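Side-chain contacts in DNA-directed RNA polymerase subunit Rpo11 (Thermoplasma acidophilum, PDB 1XPP), which probably forms part of the archaeal RNA polymerase, which transcribes DNA into RNA, and carries the dimerisation domain of the Rpb3/Rpb11 family: residues P63-R68 against S76-A81; L35-E40 against R83-L88. All coordinates share one frame; numbering follows the deposited sequence.

Interaction 1. Residues P63-R68 against S76-A81; sequences PQIYVR and SAIKRA
V67 and I78 meet obliquely, side chain across side chain, where helix 76-81 crosses one face of strand 64-68. The CG2 methyl of V67 does the touching from the strand: it lies 3.9 Å from CG1 of I78 and 4.0 Å from CD1 of the same residue, so one methyl rests against the CG1-CD1 arm of the isoleucine. V67 divides its two branches between two helix residues. Its CG1 is anti to the backbone N (chi1 -180°) and reaches CB of A77 at 4.2 Å, while CG2 is left for I78. The small alanine suits a place where the helix backbone comes close to the sheet, and the beta-branched valine suits a strand.

I65, two residues earlier and therefore on the same face of the strand, adds its CD1, 4.2 Å from CD1 of I78. This is a looser, methyl-to-methyl touch at the ends of two long side chains. I78 can serve both strand residues because its CG1 arm is carried out beside the backbone N (chi1 -63°) and then extended. The axes of the two short segments pass 9.5 Å apart at 111°, so the helix runs across the strand and meets few of its residues.

Y66 and R68 point to the other face, where R68 forms salt bridges with D49 and E50. Strand 22-28 adds I23 beside I78, and F96 of the second subunit also packs on I78. Between these two segments only aliphatic carbons meet, so burial of apolar surface rather than directional bonds joins helix to sheet.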
# COMPACT_ATOMS: atom_id res chain seq x y z
N PRO D 63 0.15 -11.29 2.30
CA PRO D 63 0.44 -12.46 1.45
C PRO D 63 1.95 -12.73 1.28
O PRO D 63 2.81 -11.82 1.37
CB PRO D 63 -0.25 -12.11 0.13
CG PRO D 63 -1.40 -11.22 0.56
CD PRO D 63 -0.80 -10.37 1.66
N GLN D 64 2.23 -13.99 1.10
CA GLN D 64 3.56 -14.45 0.79
C GLN D 64 3.50 -15.41 -0.38
O GLN D 64 2.46 -16.05 -0.65
CB GLN D 64 4.15 -15.19 1.98
CG GLN D 64 4.59 -14.29 3.15
CD GLN D 64 5.05 -15.07 4.35
OE1 GLN D 64 5.77 -16.05 4.22
NE2 GLN D 64 4.68 -14.60 5.55
N ILE D 65 4.59 -15.45 -1.14
CA ILE D 65 4.78 -16.52 -2.11
C ILE D 65 6.08 -17.26 -1.81
O ILE D 65 7.04 -16.67 -1.31
CB ILE D 65 4.75 -16.00 -3.60
CG1 ILE D 65 5.91 -15.05 -3.89
CG2 ILE D 65 3.43 -15.36 -3.92
CD1 ILE D 65 6.15 -14.85 -5.39
N TYR D 66 6.06 -18.58 -2.06
CA TYR D 66 7.17 -19.47 -1.80
C TYR D 66 7.46 -20.25 -3.09
O TYR D 66 6.54 -20.78 -3.73
CB TYR D 66 6.75 -20.49 -0.74
CG TYR D 66 7.69 -21.66 -0.60
CD1 TYR D 66 9.02 -21.47 -0.19
CD2 TYR D 66 7.28 -22.93 -0.92
CE1 TYR D 66 9.88 -22.57 -0.05
CE2 TYR D 66 8.12 -24.02 -0.79
CZ TYR D 66 9.40 -23.82 -0.35
OH TYR D 66 10.24 -24.91 -0.25
N VAL D 67 8.73 -20.30 -3.46
CA VAL D 67 9.13 -21.00 -4.68
C VAL D 67 10.34 -21.85 -4.35
O VAL D 67 11.30 -21.36 -3.76
CB VAL D 67 9.52 -19.98 -5.81
CG1 VAL D 67 9.94 -20.71 -7.08
CG2 VAL D 67 8.36 -19.02 -6.13
N ARG D 68 10.26 -23.12 -4.72
CA ARG D 68 11.43 -24.01 -4.67
C ARG D 68 11.70 -24.58 -6.06
O ARG D 68 10.80 -25.03 -6.73
CB ARG D 68 11.22 -25.15 -3.68
CG ARG D 68 12.43 -26.11 -3.57
CD ARG D 68 12.23 -27.15 -2.45
NE ARG D 68 10.86 -27.64 -2.39
CZ ARG D 68 10.45 -28.81 -2.87
NH1 ARG D 68 11.31 -29.64 -3.46
NH2 ARG D 68 9.18 -29.16 -2.76
N SER D 76 15.41 -16.57 -10.06
CA SER D 76 15.30 -16.67 -11.53
C SER D 76 13.96 -17.20 -12.03
O SER D 76 13.45 -16.75 -13.07
CB SER D 76 16.44 -17.52 -12.10
OG SER D 76 17.65 -16.86 -11.76
N ALA D 77 13.38 -18.17 -11.32
CA ALA D 77 12.10 -18.73 -11.70
C ALA D 77 11.05 -17.63 -11.58
O ALA D 77 10.20 -17.49 -12.45
CB ALA D 77 11.72 -19.97 -10.84
N ILE D 78 11.11 -16.84 -10.52
CA ILE D 78 10.18 -15.71 -10.39
C ILE D 78 10.37 -14.72 -11.56
O ILE D 78 9.38 -14.34 -12.22
CB ILE D 78 10.31 -15.00 -9.05
CG1 ILE D 78 9.93 -15.99 -7.94
CG2 ILE D 78 9.47 -13.69 -9.08
CD1 ILE D 78 10.16 -15.48 -6.52
N LYS D 79 11.61 -14.36 -11.85
CA LYS D 79 11.87 -13.43 -12.96
C LYS D 79 11.32 -13.97 -14.28
O LYS D 79 10.67 -13.22 -15.03
CB LYS D 79 13.37 -13.12 -13.11
CG LYS D 79 13.63 -12.07 -14.22
CD LYS D 79 15.09 -11.67 -14.33
CE LYS D 79 15.25 -10.66 -15.48
NZ LYS D 79 16.72 -10.42 -15.69
N ARG D 80 11.60 -15.23 -14.61
CA ARG D 80 11.09 -15.80 -15.88
C ARG D 80 9.59 -15.62 -16.01
O ARG D 80 9.05 -15.23 -17.09
CB ARG D 80 11.48 -17.29 -16.03
CG ARG D 80 13.02 -17.47 -16.21
CD ARG D 80 13.39 -18.94 -16.53
NE ARG D 80 13.07 -19.92 -15.48
CZ ARG D 80 13.90 -20.26 -14.50
NH1 ARG D 80 15.09 -19.66 -14.38
NH2 ARG D 80 13.52 -21.18 -13.62
N ALA D 81 8.88 -15.91 -14.92
CA ALA D 81 7.43 -15.82 -14.95
C ALA D 81 6.91 -14.41 -15.10
O ALA D 81 5.95 -14.19 -15.86
CB ALA D 81 6.82 -16.44 -13.69

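Interaction 2. Residues L35-E40 against R83-L88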
# COMPACT_ATOMS: atom_id res chain seq x y z
N LEU D 35 -1.28 -12.27 -7.56
CA LEU D 35 -0.49 -13.29 -6.90
C LEU D 35 -0.78 -14.67 -7.45
O LEU D 35 0.14 -15.47 -7.66
CB LEU D 35 -0.70 -13.24 -5.37
CG LEU D 35 -0.54 -11.83 -4.73
CD1 LEU D 35 -0.82 -11.88 -3.23
CD2 LEU D 35 0.81 -11.27 -4.95
N ARG D 36 -2.06 -14.98 -7.65
CA ARG D 36 -2.44 -16.32 -8.12
C ARG D 36 -1.97 -16.53 -9.54
O ARG D 36 -1.48 -17.60 -9.87
CB ARG D 36 -3.95 -16.51 -8.00
CG ARG D 36 -4.44 -16.31 -6.59
CD ARG D 36 -5.84 -16.86 -6.44
NE ARG D 36 -6.50 -16.29 -5.26
CZ ARG D 36 -7.29 -15.22 -5.29
NH1 ARG D 36 -7.53 -14.59 -6.44
NH2 ARG D 36 -7.82 -14.77 -4.16
N THR D 37 -2.09 -15.49 -10.37
CA THR D 37 -1.63 -15.56 -11.77
C THR D 37 -0.12 -15.78 -11.82
O THR D 37 0.39 -16.59 -12.58
CB THR D 37 -2.00 -14.28 -12.56
OG1 THR D 37 -3.42 -14.14 -12.54
CG2 THR D 37 -1.54 -14.35 -14.03
N LEU D 38 0.59 -15.07 -10.95
CA LEU D 38 2.01 -15.22 -10.90
C LEU D 38 2.43 -16.65 -10.56
O LEU D 38 3.31 -17.23 -11.20
CB LEU D 38 2.59 -14.22 -9.90
CG LEU D 38 4.10 -14.31 -9.72
CD1 LEU D 38 4.87 -14.15 -11.04
CD2 LEU D 38 4.56 -13.30 -8.68
N VAL D 39 1.78 -17.22 -9.55
CA VAL D 39 2.06 -18.58 -9.11
C VAL D 39 1.68 -19.59 -10.20
O VAL D 39 2.48 -20.49 -10.50
CB VAL D 39 1.41 -18.83 -7.71
CG1 VAL D 39 1.40 -20.32 -7.36
CG2 VAL D 39 2.17 -18.05 -6.63
N GLU D 40 0.52 -19.40 -10.83
CA GLU D 40 0.10 -20.25 -11.97
C GLU D 40 1.18 -20.25 -13.06
O GLU D 40 1.58 -21.30 -13.59
CB GLU D 40 -1.24 -19.78 -12.54
CG GLU D 40 -1.83 -20.70 -13.60
CD GLU D 40 -2.99 -20.07 -14.38
OE1 GLU D 40 -3.36 -20.58 -15.46
OE2 GLU D 40 -3.54 -19.07 -13.92
N ARG D 83 8.48 -11.88 -16.43
CA ARG D 83 8.78 -11.40 -17.80
C ARG D 83 7.83 -12.06 -18.81
O ARG D 83 7.41 -11.39 -19.80
CB ARG D 83 10.26 -11.62 -18.18
CG ARG D 83 11.27 -10.94 -17.22
CD ARG D 83 11.31 -9.39 -17.28
NE ARG D 83 11.84 -8.79 -16.04
CZ ARG D 83 12.39 -7.58 -15.96
NH1 ARG D 83 12.52 -6.85 -17.07
NH2 ARG D 83 12.81 -7.11 -14.79
N LYS D 84 7.49 -13.34 -18.64
CA LYS D 84 6.51 -13.97 -19.56
C LYS D 84 5.18 -13.25 -19.47
O LYS D 84 4.53 -12.97 -20.49
CB LYS D 84 6.32 -15.45 -19.23
CG LYS D 84 7.48 -16.34 -19.63
CD LYS D 84 7.04 -17.79 -19.52
CE LYS D 84 8.12 -18.69 -18.95
NZ LYS D 84 7.55 -20.02 -18.52
N LEU D 85 4.74 -12.94 -18.24
CA LEU D 85 3.45 -12.30 -18.04
C LEU D 85 3.39 -10.88 -18.64
O LEU D 85 2.39 -10.50 -19.25
CB LEU D 85 3.08 -12.25 -16.56
CG LEU D 85 2.69 -13.65 -16.03
CD1 LEU D 85 2.60 -13.61 -14.51
CD2 LEU D 85 1.41 -14.19 -16.61
N SER D 86 4.48 -10.14 -18.48
CA SER D 86 4.57 -8.81 -19.07
C SER D 86 4.43 -8.94 -20.58
O SER D 86 3.67 -8.16 -21.22
CB SER D 86 5.97 -8.27 -18.73
OG SER D 86 6.03 -8.04 -17.31
N LYS D 87 5.11 -9.92 -21.16
CA LYS D 87 5.03 -10.11 -22.63
C LYS D 87 3.64 -10.51 -23.08
O LYS D 87 3.15 -10.04 -24.11
CB LYS D 87 6.03 -11.17 -23.08
CG LYS D 87 5.94 -11.47 -24.57
CD LYS D 87 6.98 -12.46 -25.03
CE LYS D 87 6.75 -12.79 -26.49
NZ LYS D 87 6.57 -11.56 -27.30
N LEU D 88 2.99 -11.39 -22.31
CA LEU D 88 1.62 -11.83 -22.65
C LEU D 88 0.66 -10.64 -22.80
O LEU D 88 -0.06 -10.55 -23.80
CB LEU D 88 1.08 -12.83 -21.59
CG LEU D 88 1.49 -14.30 -21.80
CD1 LEU D 88 1.25 -15.06 -20.52
CD2 LEU D 88 0.68 -14.96 -22.92
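L85 lays its forked end over T37 and L38, one methyl for each. CD2 packs on CG2 of T37 at 3.9 Å, the two side chains meeting at a slant. CD1 instead comes against the helix backbone, 4.0 Å from CA of L38, and is 4.2 Å from CD1 of that leucine, whose side chain runs roughly at a right angle to its own. Leucine suits this place because its branch lies far enough out to span neighbouring residues of the facing helix.

T37 presents a methyl to this apolar contact while its hydroxyl is kept within its own helix: chi1 of -60° sets OG1 beside the backbone N, where it hydrogen-bonds to O of T33 one turn back, and leaves CG2 anti to that N and turned to L85. L38 also touches V82, earlier on the long helix.

Y89 of the second subunit packs on both T37 and L85, so the contact borders the interface with a second copy of this protein in the crystal. Short helix 32-42 packed against long helix 74-105 beside a four-stranded antiparallel sheet is the layout of the Rpb3/Rpb11 dimerisation domain.

How the interactions relate
From the N terminus, strands 12-19 and 22-28 lead into helix 32-42, which supplies the first half of interaction 2. The chain then runs through strand 48-54 to strand 64-69, turns, and enters helix 74-105, whose first turns close the short loop of interaction 1. A little farther along that helix, 83-88 returns to 35-40 and closes the larger loop, inside which interaction 1 is nested. The long helix is thus tied first to the sheet and then to the short helix. I65 of the strand packs on L38 and V39, and P63, just before the strand, on L35; A81, from the helix segment of interaction 1, meets L38 of interaction 2, making one continuous core that the second subunit borders at both contacts.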